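Local coordinates for protein probable aspartate aminotransferase 2 (Methanococcus jannaschii, PDB 2Z61) that catalyses the pyridoxal phosphate-dependent transamination between 4-(hydroxymethyl)-2-furancarboxaldehyde phosphate and alanine, giving pyruvate and the aminomethylfuran precursor of methanofuran, at residues P39-P44 with D283-L288; F178-E181 with Y185-S188; L100-A105 with K127-F132; E174-A179 with I205-N210. All blocks are in the same frame, centred on the assembly; numbering follows the deposited sequence.

Contact 1: P39-P44 with D283-L288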
loop_
_atom_site.group_PDB
_atom_site.type_symbol
_atom_site.label_atom_id
_atom_site.label_comp_id
_atom_site.label_asym_id
_atom_site.label_seq_id
_atom_site.Cartn_x
_atom_site.Cartn_y
_atom_site.Cartn_z
ATOM N N PRO A 39 -13.819 -5.720 -12.859
ATOM C CA PRO A 39 -14.955 -6.605 -13.136
ATOM C C PRO A 39 -16.216 -6.233 -12.351
ATOM O O PRO A 39 -16.152 -5.835 -11.185
ATOM C CB PRO A 39 -14.414 -7.988 -12.772
ATOM C CG PRO A 39 -13.411 -7.693 -11.707
ATOM C CD PRO A 39 -12.707 -6.465 -12.240
ATOM N N ASP A 40 -17.359 -6.377 -13.009
ATOM C CA ASP A 40 -18.659 -6.055 -12.426
ATOM C C ASP A 40 -19.259 -7.191 -11.602
ATOM O O ASP A 40 -20.438 -7.157 -11.263
ATOM C CB ASP A 40 -19.639 -5.686 -13.540
ATOM C CG ASP A 40 -19.670 -6.726 -14.655
ATOM O OD1 ASP A 40 -18.592 -7.052 -15.199
ATOM O OD2 ASP A 40 -20.767 -7.221 -14.985
ATOM N N PHE A 41 -18.468 -8.208 -11.292
ATOM C CA PHE A 41 -18.984 -9.318 -10.500
ATOM C C PHE A 41 -18.642 -9.119 -9.030
ATOM O O PHE A 41 -17.710 -8.386 -8.691
ATOM C CB PHE A 41 -18.380 -10.656 -10.953
ATOM C CG PHE A 41 -18.718 -11.039 -12.365
ATOM C CD1 PHE A 41 -18.139 -10.375 -13.440
ATOM C CD2 PHE A 41 -19.608 -12.076 -12.620
ATOM C CE1 PHE A 41 -18.441 -10.739 -14.748
ATOM C CE2 PHE A 41 -19.917 -12.448 -13.922
ATOM C CZ PHE A 41 -19.333 -11.778 -14.991
ATOM N N ASN A 42 -19.413 -9.767 -8.164
ATOM C CA ASN A 42 -19.164 -9.718 -6.731
ATOM C C ASN A 42 -18.070 -10.724 -6.434
ATOM O O ASN A 42 -17.778 -11.588 -7.266
ATOM C CB ASN A 42 -20.399 -10.165 -5.952
ATOM C CG ASN A 42 -21.505 -9.133 -5.968
ATOM O OD1 ASN A 42 -21.316 -7.993 -5.538
ATOM N ND2 ASN A 42 -22.669 -9.522 -6.462
ATOM N N THR A 43 -17.470 -10.647 -5.265
ATOM C CA THR A 43 -16.503 -11.683 -4.955
ATOM C C THR A 43 -17.191 -13.018 -4.694
ATOM O O THR A 43 -18.204 -13.132 -4.016
ATOM C CB THR A 43 -15.655 -11.331 -3.731
ATOM O OG1 THR A 43 -14.932 -10.120 -3.985
ATOM C CG2 THR A 43 -14.681 -12.457 -3.418
ATOM N N PRO A 44 -16.586 -14.115 -5.249
ATOM C CA PRO A 44 -17.187 -15.410 -5.028
ATOM C C PRO A 44 -17.550 -15.671 -3.568
ATOM O O PRO A 44 -16.795 -15.355 -2.644
ATOM C CB PRO A 44 -16.186 -16.429 -5.608
ATOM C CG PRO A 44 -14.944 -15.625 -5.954
ATOM C CD PRO A 44 -15.484 -14.267 -6.301
ATOM N N ASP A 283 -16.737 -14.002 -22.009
ATOM C CA ASP A 283 -16.513 -14.405 -23.392
ATOM C C ASP A 283 -17.741 -14.129 -24.256
ATOM O O ASP A 283 -17.617 -13.750 -25.425
ATOM C CB ASP A 283 -16.133 -15.887 -23.455
ATOM C CG ASP A 283 -15.745 -16.327 -24.853
ATOM O OD1 ASP A 283 -15.096 -15.535 -25.565
ATOM O OD2 ASP A 283 -16.074 -17.469 -25.237
ATOM N N ARG A 284 -18.928 -14.313 -23.684
ATOM C CA ARG A 284 -20.153 -14.049 -24.428
ATOM C C ARG A 284 -20.177 -12.558 -24.767
ATOM O O ARG A 284 -20.552 -12.160 -25.871
ATOM C CB ARG A 284 -21.382 -14.406 -23.589
ATOM C CG ARG A 284 -22.663 -14.498 -24.407
ATOM C CD ARG A 284 -23.865 -14.854 -23.548
ATOM N NE ARG A 284 -24.918 -13.843 -23.579
ATOM C CZ ARG A 284 -25.352 -13.191 -22.504
ATOM N NH1 ARG A 284 -24.827 -13.448 -21.316
ATOM N NH2 ARG A 284 -26.308 -12.279 -22.620
ATOM N N ARG A 285 -19.759 -11.739 -23.807
ATOM C CA ARG A 285 -19.720 -10.297 -23.993
ATOM C C ARG A 285 -18.674 -9.911 -25.034
ATOM O O ARG A 285 -18.923 -9.082 -25.909
ATOM C CB ARG A 285 -19.387 -9.619 -22.670
ATOM C CG ARG A 285 -20.351 -9.950 -21.543
ATOM C CD ARG A 285 -19.787 -9.457 -20.229
ATOM N NE ARG A 285 -20.755 -9.496 -19.147
ATOM C CZ ARG A 285 -20.493 -9.085 -17.912
ATOM N NH1 ARG A 285 -19.284 -8.609 -17.619
ATOM N NH2 ARG A 285 -21.436 -9.147 -16.975
ATOM N N ARG A 286 -17.494 -10.517 -24.932
ATOM C CA ARG A 286 -16.409 -10.225 -25.860
ATOM C C ARG A 286 -16.831 -10.452 -27.317
ATOM O O ARG A 286 -16.478 -9.669 -28.211
ATOM C CB ARG A 286 -15.198 -11.096 -25.514
ATOM C CG ARG A 286 -14.104 -11.084 -26.552
ATOM C CD ARG A 286 -13.055 -12.132 -26.232
ATOM N NE ARG A 286 -13.411 -13.417 -26.821
ATOM C CZ ARG A 286 -12.823 -13.936 -27.892
ATOM N NH1 ARG A 286 -11.848 -13.276 -28.504
ATOM N NH2 ARG A 286 -13.205 -15.125 -28.336
ATOM N N ARG A 287 -17.585 -11.519 -27.550
ATOM C CA ARG A 287 -18.042 -11.841 -28.895
ATOM C C ARG A 287 -19.054 -10.813 -29.392
ATOM O O ARG A 287 -19.055 -10.453 -30.568
ATOM C CB ARG A 287 -18.653 -13.247 -28.921
ATOM C CG ARG A 287 -17.633 -14.366 -28.726
ATOM C CD ARG A 287 -18.299 -15.736 -28.654
ATOM N NE ARG A 287 -17.355 -16.791 -28.284
ATOM C CZ ARG A 287 -16.310 -17.161 -29.018
ATOM N NH1 ARG A 287 -16.062 -16.567 -30.180
ATOM N NH2 ARG A 287 -15.502 -18.123 -28.587
ATOM N N LEU A 288 -19.908 -10.337 -28.490
ATOM C CA LEU A 288 -20.914 -9.343 -28.839
ATOM C C LEU A 288 -20.196 -8.069 -29.273
ATOM O O LEU A 288 -20.570 -7.440 -30.263
ATOM C CB LEU A 288 -21.807 -9.034 -27.632
ATOM C CG LEU A 288 -23.119 -8.271 -27.859
ATOM C CD1 LEU A 288 -23.503 -7.558 -26.574
ATOM C CD2 LEU A 288 -22.969 -7.255 -28.975
#

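Contact 2: F178-E181 with Y185-S188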
loop_
_atom_site.group_PDB
_atom_site.type_symbol
_atom_site.label_atom_id
_atom_site.label_comp_id
_atom_site.label_asym_id
_atom_site.label_seq_id
_atom_site.Cartn_x
_atom_site.Cartn_y
_atom_site.Cartn_z
ATOM N N PHE A 178 13.119 -13.789 -26.753
ATOM C CA PHE A 178 14.075 -12.743 -27.086
ATOM C C PHE A 178 14.530 -12.024 -25.818
ATOM O O PHE A 178 15.728 -11.801 -25.616
ATOM C CB PHE A 178 13.455 -11.716 -28.036
ATOM C CG PHE A 178 14.410 -10.638 -28.461
ATOM C CD1 PHE A 178 15.386 -10.890 -29.419
ATOM C CD2 PHE A 178 14.372 -9.384 -27.864
ATOM C CE1 PHE A 178 16.313 -9.907 -29.772
ATOM C CE2 PHE A 178 15.295 -8.398 -28.212
ATOM C CZ PHE A 178 16.268 -8.663 -29.166
ATOM N N ALA A 179 13.574 -11.672 -24.961
ATOM C CA ALA A 179 13.892 -10.959 -23.726
ATOM C C ALA A 179 14.835 -11.719 -22.795
ATOM O O ALA A 179 15.754 -11.126 -22.229
ATOM C CB ALA A 179 12.614 -10.592 -22.982
ATOM N N TYR A 180 14.617 -13.023 -22.633
ATOM C CA TYR A 180 15.480 -13.810 -21.761
ATOM C C TYR A 180 16.906 -13.986 -22.265
ATOM O O TYR A 180 17.804 -14.277 -21.476
ATOM C CB TYR A 180 14.857 -15.176 -21.478
ATOM C CG TYR A 180 13.732 -15.080 -20.479
ATOM C CD1 TYR A 180 12.401 -15.110 -20.889
ATOM C CD2 TYR A 180 13.999 -14.891 -19.124
ATOM C CE1 TYR A 180 11.361 -14.951 -19.976
ATOM C CE2 TYR A 180 12.971 -14.730 -18.205
ATOM C CZ TYR A 180 11.653 -14.761 -18.637
ATOM O OH TYR A 180 10.629 -14.609 -17.728
ATOM N N GLU A 181 17.116 -13.816 -23.570
ATOM C CA GLU A 181 18.459 -13.942 -24.142
ATOM C C GLU A 181 19.133 -12.570 -24.165
ATOM O O GLU A 181 20.348 -12.464 -24.007
ATOM C CB GLU A 181 18.395 -14.474 -25.588
ATOM C CG GLU A 181 18.193 -15.990 -25.722
ATOM C CD GLU A 181 19.355 -16.795 -25.152
ATOM O OE1 GLU A 181 19.176 -18.010 -24.910
ATOM O OE2 GLU A 181 20.447 -16.218 -24.956
ATOM N N TYR A 185 16.478 -8.126 -17.053
ATOM C CA TYR A 185 15.344 -8.438 -16.187
ATOM C C TYR A 185 13.995 -8.416 -16.893
ATOM O O TYR A 185 13.706 -7.508 -17.664
ATOM C CB TYR A 185 15.280 -7.478 -14.987
ATOM C CG TYR A 185 16.320 -7.746 -13.937
ATOM C CD1 TYR A 185 17.408 -6.892 -13.776
ATOM C CD2 TYR A 185 16.241 -8.875 -13.128
ATOM C CE1 TYR A 185 18.394 -7.159 -12.835
ATOM C CE2 TYR A 185 17.222 -9.151 -12.185
ATOM C CZ TYR A 185 18.296 -8.289 -12.046
ATOM O OH TYR A 185 19.279 -8.560 -11.130
ATOM N N ILE A 186 13.183 -9.431 -16.626
ATOM C CA ILE A 186 11.850 -9.530 -17.199
ATOM C C ILE A 186 10.840 -9.358 -16.067
ATOM O O ILE A 186 10.827 -10.134 -15.109
ATOM C CB ILE A 186 11.584 -10.913 -17.877
ATOM C CG1 ILE A 186 12.226 -10.984 -19.268
ATOM C CG2 ILE A 186 10.077 -11.133 -18.033
ATOM C CD1 ILE A 186 13.725 -11.051 -19.273
ATOM N N ILE A 187 10.014 -8.322 -16.160
ATOM C CA ILE A 187 8.979 -8.086 -15.159
ATOM C C ILE A 187 7.686 -8.461 -15.874
ATOM O O ILE A 187 7.244 -7.769 -16.785
ATOM C CB ILE A 187 8.961 -6.606 -14.714
ATOM C CG1 ILE A 187 10.306 -6.257 -14.057
ATOM C CG2 ILE A 187 7.805 -6.356 -13.749
ATOM C CD1 ILE A 187 10.396 -4.833 -13.548
ATOM N N SER A 188 7.092 -9.579 -15.473
ATOM C CA SER A 188 5.875 -10.063 -16.115
ATOM C C SER A 188 4.632 -9.722 -15.296
ATOM O O SER A 188 4.476 -10.172 -14.156
ATOM C CB SER A 188 5.983 -11.582 -16.312
ATOM O OG SER A 188 4.994 -12.068 -17.189
#

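Contact 3: L100-A105 with K127-F132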
loop_
_atom_site.group_PDB
_atom_site.type_symbol
_atom_site.label_atom_id
_atom_site.label_comp_id
_atom_site.label_asym_id
_atom_site.label_seq_id
_atom_site.Cartn_x
_atom_site.Cartn_y
_atom_site.Cartn_z
ATOM N N LEU A 100 1.139 -2.146 -5.839
ATOM C CA LEU A 100 2.274 -2.017 -4.936
ATOM C C LEU A 100 3.333 -3.048 -5.289
ATOM O O LEU A 100 4.519 -2.759 -5.233
ATOM C CB LEU A 100 1.859 -2.214 -3.470
ATOM C CG LEU A 100 1.726 -0.948 -2.618
ATOM C CD1 LEU A 100 1.634 -1.338 -1.143
ATOM C CD2 LEU A 100 2.935 -0.041 -2.852
ATOM N N GLY A 101 2.894 -4.253 -5.642
ATOM C CA GLY A 101 3.836 -5.298 -6.002
ATOM C C GLY A 101 4.748 -4.839 -7.126
ATOM O O GLY A 101 5.973 -4.921 -7.023
ATOM N N LEU A 102 4.143 -4.349 -8.203
ATOM C CA LEU A 102 4.902 -3.858 -9.342
ATOM C C LEU A 102 5.871 -2.758 -8.892
ATOM O O LEU A 102 7.058 -2.798 -9.212
ATOM C CB LEU A 102 3.950 -3.307 -10.406
ATOM C CG LEU A 102 4.601 -2.738 -11.674
ATOM C CD1 LEU A 102 5.197 -3.860 -12.511
ATOM C CD2 LEU A 102 3.561 -1.978 -12.474
ATOM N N PHE A 103 5.366 -1.785 -8.143
ATOM C CA PHE A 103 6.228 -0.701 -7.683
ATOM C C PHE A 103 7.449 -1.220 -6.925
ATOM O O PHE A 103 8.567 -0.770 -7.153
ATOM C CB PHE A 103 5.461 0.271 -6.793
ATOM C CG PHE A 103 6.290 1.439 -6.353
ATOM C CD1 PHE A 103 6.551 2.487 -7.230
ATOM C CD2 PHE A 103 6.862 1.464 -5.088
ATOM C CE1 PHE A 103 7.376 3.539 -6.850
ATOM C CE2 PHE A 103 7.688 2.515 -4.702
ATOM C CZ PHE A 103 7.943 3.550 -5.584
ATOM N N PHE A 104 7.226 -2.163 -6.012
ATOM C CA PHE A 104 8.313 -2.741 -5.235
ATOM C C PHE A 104 9.305 -3.484 -6.132
ATOM O O PHE A 104 10.514 -3.459 -5.885
ATOM C CB PHE A 104 7.753 -3.706 -4.183
ATOM C CG PHE A 104 7.022 -3.033 -3.050
ATOM C CD1 PHE A 104 6.299 -3.791 -2.129
ATOM C CD2 PHE A 104 7.076 -1.653 -2.883
ATOM C CE1 PHE A 104 5.641 -3.184 -1.052
ATOM C CE2 PHE A 104 6.423 -1.037 -1.812
ATOM C CZ PHE A 104 5.704 -1.807 -0.895
ATOM N N ALA A 105 8.789 -4.147 -7.170
ATOM C CA ALA A 105 9.635 -4.893 -8.105
ATOM C C ALA A 105 10.604 -3.949 -8.810
ATOM O O ALA A 105 11.815 -4.182 -8.813
ATOM C CB ALA A 105 8.768 -5.626 -9.133
ATOM N N LYS A 127 4.761 3.990 -16.998
ATOM C CA LYS A 127 5.650 5.135 -17.195
ATOM C C LYS A 127 5.819 5.997 -15.936
ATOM O O LYS A 127 6.904 6.505 -15.674
ATOM C CB LYS A 127 5.168 6.006 -18.365
ATOM C CG LYS A 127 3.899 6.800 -18.106
ATOM C CD LYS A 127 3.517 7.630 -19.327
ATOM C CE LYS A 127 2.223 8.411 -19.113
ATOM N NZ LYS A 127 1.029 7.532 -18.998
ATOM N N ASN A 128 4.764 6.155 -15.149
ATOM C CA ASN A 128 4.891 6.963 -13.940
ATOM C C ASN A 128 5.799 6.319 -12.896
ATOM O O ASN A 128 6.614 7.001 -12.263
ATOM C CB ASN A 128 3.512 7.273 -13.353
ATOM C CG ASN A 128 2.774 8.332 -14.156
ATOM O OD1 ASN A 128 3.394 9.271 -14.661
ATOM N ND2 ASN A 128 1.455 8.197 -14.269
ATOM N N PHE A 129 5.672 5.005 -12.722
ATOM C CA PHE A 129 6.517 4.288 -11.773
ATOM C C PHE A 129 7.978 4.413 -12.208
ATOM O O PHE A 129 8.864 4.632 -11.386
ATOM C CB PHE A 129 6.168 2.793 -11.735
ATOM C CG PHE A 129 4.851 2.468 -11.082
ATOM C CD1 PHE A 129 3.997 3.470 -10.635
ATOM C CD2 PHE A 129 4.478 1.139 -10.892
ATOM C CE1 PHE A 129 2.796 3.152 -10.009
ATOM C CE2 PHE A 129 3.281 0.811 -10.265
ATOM C CZ PHE A 129 2.437 1.822 -9.823
ATOM N N ILE A 130 8.212 4.268 -13.511
ATOM C CA ILE A 130 9.566 4.319 -14.060
ATOM C C ILE A 130 10.237 5.679 -13.868
ATOM O O ILE A 130 11.362 5.748 -13.368
ATOM C CB ILE A 130 9.558 3.900 -15.564
ATOM C CG1 ILE A 130 9.261 2.399 -15.662
ATOM C CG2 ILE A 130 10.915 4.218 -16.220
ATOM C CD1 ILE A 130 8.706 1.939 -17.020
ATOM N N ARG A 131 9.554 6.755 -14.244
ATOM C CA ARG A 131 10.121 8.090 -14.065
ATOM C C ARG A 131 10.375 8.355 -12.584
ATOM O O ARG A 131 11.466 8.783 -12.193
ATOM C CB ARG A 131 9.172 9.160 -14.608
ATOM C CG ARG A 131 9.099 9.216 -16.117
ATOM C CD ARG A 131 8.075 10.242 -16.575
ATOM N NE ARG A 131 8.045 10.363 -18.029
ATOM C CZ ARG A 131 9.130 10.463 -18.791
ATOM N NH1 ARG A 131 10.336 10.460 -18.236
ATOM N NH2 ARG A 131 9.011 10.570 -20.107
ATOM N N PHE A 132 9.362 8.097 -11.760
ATOM C CA PHE A 132 9.469 8.314 -10.322
ATOM C C PHE A 132 10.786 7.789 -9.759
ATOM O O PHE A 132 11.376 8.407 -8.870
ATOM C CB PHE A 132 8.305 7.636 -9.593
ATOM C CG PHE A 132 8.289 7.884 -8.105
ATOM C CD1 PHE A 132 7.592 8.964 -7.571
ATOM C CD2 PHE A 132 8.967 7.030 -7.236
ATOM C CE1 PHE A 132 7.560 9.194 -6.186
ATOM C CE2 PHE A 132 8.945 7.247 -5.848
ATOM C CZ PHE A 132 8.236 8.333 -5.324
#

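Contact 4: E174-A179 with I205-N210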
loop_
_atom_site.group_PDB
_atom_site.type_symbol
_atom_site.label_atom_id
_atom_site.label_comp_id
_atom_site.label_asym_id
_atom_site.label_seq_id
_atom_site.Cartn_x
_atom_site.Cartn_y
_atom_site.Cartn_z
ATOM N N GLU A 174 7.797 -15.792 -28.708
ATOM C CA GLU A 174 9.058 -15.217 -29.181
ATOM C C GLU A 174 9.531 -13.983 -28.418
ATOM O O GLU A 174 10.729 -13.804 -28.206
ATOM C CB GLU A 174 8.956 -14.878 -30.669
ATOM C CG GLU A 174 8.798 -16.094 -31.558
ATOM C CD GLU A 174 8.728 -15.737 -33.031
ATOM O OE1 GLU A 174 8.659 -16.670 -33.863
ATOM O OE2 GLU A 174 8.743 -14.528 -33.355
ATOM N N ILE A 175 8.600 -13.123 -28.020
ATOM C CA ILE A 175 8.973 -11.927 -27.277
ATOM C C ILE A 175 9.636 -12.332 -25.964
ATOM O O ILE A 175 10.651 -11.757 -25.573
ATOM C CB ILE A 175 7.752 -11.028 -26.972
ATOM C CG1 ILE A 175 7.187 -10.440 -28.270
ATOM C CG2 ILE A 175 8.169 -9.884 -26.070
ATOM C CD1 ILE A 175 6.659 -11.456 -29.241
ATOM N N TYR A 176 9.061 -13.319 -25.280
ATOM C CA TYR A 176 9.645 -13.790 -24.026
ATOM C C TYR A 176 11.034 -14.367 -24.282
ATOM O O TYR A 176 11.979 -14.057 -23.572
ATOM C CB TYR A 176 8.772 -14.872 -23.379
ATOM C CG TYR A 176 7.464 -14.365 -22.820
ATOM C CD1 TYR A 176 6.312 -14.359 -23.594
ATOM C CD2 TYR A 176 7.387 -13.865 -21.522
ATOM C CE1 TYR A 176 5.115 -13.869 -23.097
ATOM C CE2 TYR A 176 6.191 -13.368 -21.012
ATOM C CZ TYR A 176 5.060 -13.375 -21.811
ATOM O OH TYR A 176 3.875 -12.869 -21.334
ATOM N N GLU A 177 11.143 -15.209 -25.308
ATOM C CA GLU A 177 12.411 -15.845 -25.673
ATOM C C GLU A 177 13.485 -14.818 -25.998
ATOM O O GLU A 177 14.627 -14.943 -25.561
ATOM C CB GLU A 177 12.181 -16.788 -26.858
ATOM C CG GLU A 177 11.446 -18.070 -26.470
ATOM C CD GLU A 177 10.700 -18.716 -27.631
ATOM O OE1 GLU A 177 10.246 -19.869 -27.468
ATOM O OE2 GLU A 177 10.557 -18.075 -28.695
ATOM N N PHE A 178 13.119 -13.789 -26.753
ATOM C CA PHE A 178 14.075 -12.743 -27.086
ATOM C C PHE A 178 14.530 -12.024 -25.818
ATOM O O PHE A 178 15.728 -11.801 -25.616
ATOM C CB PHE A 178 13.455 -11.716 -28.036
ATOM C CG PHE A 178 14.410 -10.638 -28.461
ATOM C CD1 PHE A 178 15.386 -10.890 -29.419
ATOM C CD2 PHE A 178 14.372 -9.384 -27.864
ATOM C CE1 PHE A 178 16.313 -9.907 -29.772
ATOM C CE2 PHE A 178 15.295 -8.398 -28.212
ATOM C CZ PHE A 178 16.268 -8.663 -29.166
ATOM N N ALA A 179 13.574 -11.672 -24.961
ATOM C CA ALA A 179 13.892 -10.959 -23.726
ATOM C C ALA A 179 14.835 -11.719 -22.795
ATOM O O ALA A 179 15.754 -11.126 -22.229
ATOM C CB ALA A 179 12.614 -10.592 -22.982
ATOM N N ILE A 205 6.872 -17.953 -15.982
ATOM C CA ILE A 205 7.478 -19.038 -15.212
ATOM C C ILE A 205 7.851 -20.188 -16.157
ATOM O O ILE A 205 8.732 -20.981 -15.860
ATOM C CB ILE A 205 6.498 -19.558 -14.106
ATOM C CG1 ILE A 205 7.227 -20.488 -13.133
ATOM C CG2 ILE A 205 5.351 -20.334 -14.730
ATOM C CD1 ILE A 205 8.154 -19.783 -12.169
ATOM N N GLU A 206 7.182 -20.257 -17.303
ATOM C CA GLU A 206 7.451 -21.304 -18.285
ATOM C C GLU A 206 8.763 -21.123 -19.051
ATOM O O GLU A 206 9.273 -22.075 -19.636
ATOM C CB GLU A 206 6.270 -21.411 -19.264
ATOM C CG GLU A 206 4.995 -21.914 -18.593
ATOM C CD GLU A 206 3.769 -21.836 -19.486
ATOM O OE1 GLU A 206 3.437 -20.730 -19.959
ATOM O OE2 GLU A 206 3.129 -22.884 -19.711
ATOM N N PHE A 207 9.320 -19.915 -19.036
ATOM C CA PHE A 207 10.572 -19.642 -19.739
ATOM C C PHE A 207 11.772 -19.525 -18.803
ATOM O O PHE A 207 12.922 -19.674 -19.222
ATOM C CB PHE A 207 10.450 -18.356 -20.557
ATOM C CG PHE A 207 9.286 -18.349 -21.499
ATOM C CD1 PHE A 207 8.023 -17.968 -21.062
ATOM C CD2 PHE A 207 9.442 -18.763 -22.819
ATOM C CE1 PHE A 207 6.928 -18.003 -21.923
ATOM C CE2 PHE A 207 8.352 -18.803 -23.687
ATOM C CZ PHE A 207 7.093 -18.422 -23.236
ATOM N N ASP A 208 11.504 -19.256 -17.535
ATOM C CA ASP A 208 12.561 -19.103 -16.546
ATOM C C ASP A 208 12.049 -19.695 -15.236
ATOM O O ASP A 208 11.734 -18.979 -14.286
ATOM C CB ASP A 208 12.896 -17.611 -16.403
ATOM C CG ASP A 208 13.900 -17.338 -15.309
ATOM O OD1 ASP A 208 14.770 -18.197 -15.066
ATOM O OD2 ASP A 208 13.831 -16.256 -14.697
ATOM N N GLU A 209 11.962 -21.020 -15.208
ATOM C CA GLU A 209 11.458 -21.749 -14.051
ATOM C C GLU A 209 12.219 -21.538 -12.748
ATOM O O GLU A 209 11.713 -21.868 -11.677
ATOM C CB GLU A 209 11.385 -23.241 -14.376
ATOM C CG GLU A 209 10.463 -23.549 -15.544
ATOM C CD GLU A 209 10.433 -25.021 -15.897
ATOM O OE1 GLU A 209 11.518 -25.599 -16.128
ATOM O OE2 GLU A 209 9.326 -25.599 -15.942
ATOM N N ASN A 210 13.425 -20.989 -12.833
ATOM C CA ASN A 210 14.212 -20.731 -11.631
ATOM C C ASN A 210 14.149 -19.257 -11.252
ATOM O O ASN A 210 14.823 -18.816 -10.322
ATOM C CB ASN A 210 15.669 -21.146 -11.834
ATOM C CG ASN A 210 15.834 -22.647 -11.914
ATOM O OD1 ASN A 210 15.406 -23.376 -11.019
ATOM N ND2 ASN A 210 16.467 -23.119 -12.983
#

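Contact 1: P39-P44 with D283-L288
The guanidinium of Arg285 has the tip of the Phe41 ring, at CZ, over one face and the carboxylate of Asp40 at its edge. Arg285 grips Asp40 end-on through two nitrogens: NH1 donates to Asp40 OD1 at 3.0 Å in the guanidinium plane, with an N-H...O angle of 159°, and NH2 donates to Asp40 OD2 at 2.8 Å, tilted from that plane and more bent. Both oxygens offer their syn lone pairs, and the carboxylate and guanidinium planes lie only 29° apart, the geometry of a bidentate salt bridge. Over the face, Arg285 NH2 is 3.9 Å from Phe41 CZ, the two planes being inclined by 34°. The approach depends on reach: the CA atoms of Asp40 and Arg285 are 12.4 Å apart, and the arginine spans most of this with a chain extended from CG to NE. The two-point bridge, with the ring beside it, would limit rotation of the guanidinium. On the same helix, Glu281 makes a long, weak ion pair with Arg285 NE, and Phe282 meets Phe41 edge-to-face. The arrangement is a bidentate arginine-carboxylate bridge with an aromatic ring beside it, joining the loop ahead of helix 45-56 to the long helix 269-295 of this aminotransferase.

Contact 2: F178-E181 with Y185-S188
Tyr180 and Ile186 cross at about a right angle, with the isoleucine side chain lying over one face of the phenol ring. The evidence is a CH-pi contact: Ile186 CG1 sits 4.0 Å from the centroid of the Tyr180 ring, 15° off its normal. The CG1-CD1 branch of Ile186 lies against this face, CD1 being 3.9 Å from Tyr180 CD2, whereas CG2 is turned to the hydroxyl, 3.5 Å from Tyr180 OH. With CG1 anti to its carbonyl carbon (chi1 -79°), Ile186 also turns the CG1-CD1 branch to the helix, where CG1 meets the Ala179 methyl (CB) at 3.8 Å and CD1 lies 3.6 Å from the backbone atom Ala179 O. CG1 thus sits in the corner formed by the Ala179 methyl and the Tyr180 ring face. Helix 173-182 here packs on strand 185-189, which follows it in the beta-alpha-beta unit begun by strand 155-161. Ile158 of that first strand touches both Ala179 and Ile186, while Ile187 points away from the helix and packs against helix 98-109 across the sheet.

Contact 3: L100-A105 with K127-F132
Helices 100-105 and 127-132 run in roughly the same direction, their axes 10.4 Å apart at closest approach and crossing at -34°, with the CA atoms of Phe103 and Phe129 nearest at 6.5 Å. Phe129 enters this gap. Its ring takes the edge of Phe103 on one face, a T-shaped pair with centroids 5.7 Å apart and planes at 87°. Phe103 CB also lies over that face, 4.1 Å from Phe129 CE2. Leu102 meets the CD2-CE2 side of the Phe129 ring: Leu102 CG lies at the ring edge, in plane, and Leu102 CD2 comes obliquely to 3.6 Å from Phe129 CE2. Phe103 holds its ring anti to the backbone N (chi1 -177°), which also brings its far end to Phe132, one helical turn beyond Phe129. There, Phe103 CZ is 3.8 Å from Phe132 CE2, and the two rings meet obliquely, neither stacked nor T-shaped. All four side chains are buried, and the contact between them is wholly apolar. Leu251 of the second subunit packs on both Phe103 and Phe129, and Ser107 of the second subunit touches Phe132. The result is an aromatic cluster of Phe103, Phe129 and Phe132 between two helices flanking the mixed seven-stranded sheet, placed at the dimer interface of this aminotransferase.

Contact 4: E174-A179 with I205-N210
Buried Tyr176 and Phe207 form the close part of this contact, with the tyrosine CB and the near end of its ring laid over the phenylalanine face. Tyr176 CB stands 3.7 Å from the centroid of the Phe207 ring and 2° off its normal, a CH-pi contact over the ring centre. The ring planes are 5° from parallel, yet the 4.9 Å between the Tyr176 and Phe207 centroids reflects a large lateral offset with little shared area. What touches is therefore the stem of the tyrosine, Tyr176 CG coming 3.8 Å from Phe207 CE1, while the phenol continues beyond the phenylalanine. In Tyr176 the ring leaves CB beside the backbone N (chi1 -70°), which carries its hydroxyl end away from the loop. The looser side belongs to Glu177, which is partly exposed. It contributes aliphatic CG, 4.2 Å from Phe207 CD2 in an oblique approach, while its carboxylate pairs with Arg173 through OE1. Phe207 itself remains partly exposed even though its ring lies against helix 173-182, where Arg173 and Tyr180 also touch it. The chemistry between the two segments consists of dispersion and CH-pi attraction, without a hydrogen bond. It is consistent with apolar fit, rather than polar bonding, joining this part of the loop to the helix, the one charged side chain in contact, Glu177, lying at the margin.

How the contacts relate
Contact 3 is the most deeply placed, its touching residues all buried; contact 2 is mostly buried, with Tyr180 partly exposed, and contacts 1 and 4 are only partly so. Contacts 2 and 4 share helix 173-182, with centres 6 Å apart, and meet where Tyr180 CE1 lies 3.6 Å from Phe207 CB. Contact 2 joins that helix to the sheet, contact 4 to a loop. Ile187 CG2 reaches Leu102 CD1 at 3.8 Å, linking contacts 2 and 3. These three rely on apolar and aromatic surfaces. Contact 1 stands apart and relies chiefly on a charged pair, with an aromatic ring alongside. Segments of contacts 1, 2 and 3 reach the second subunit, in contact 3 through the touching side chains themselves.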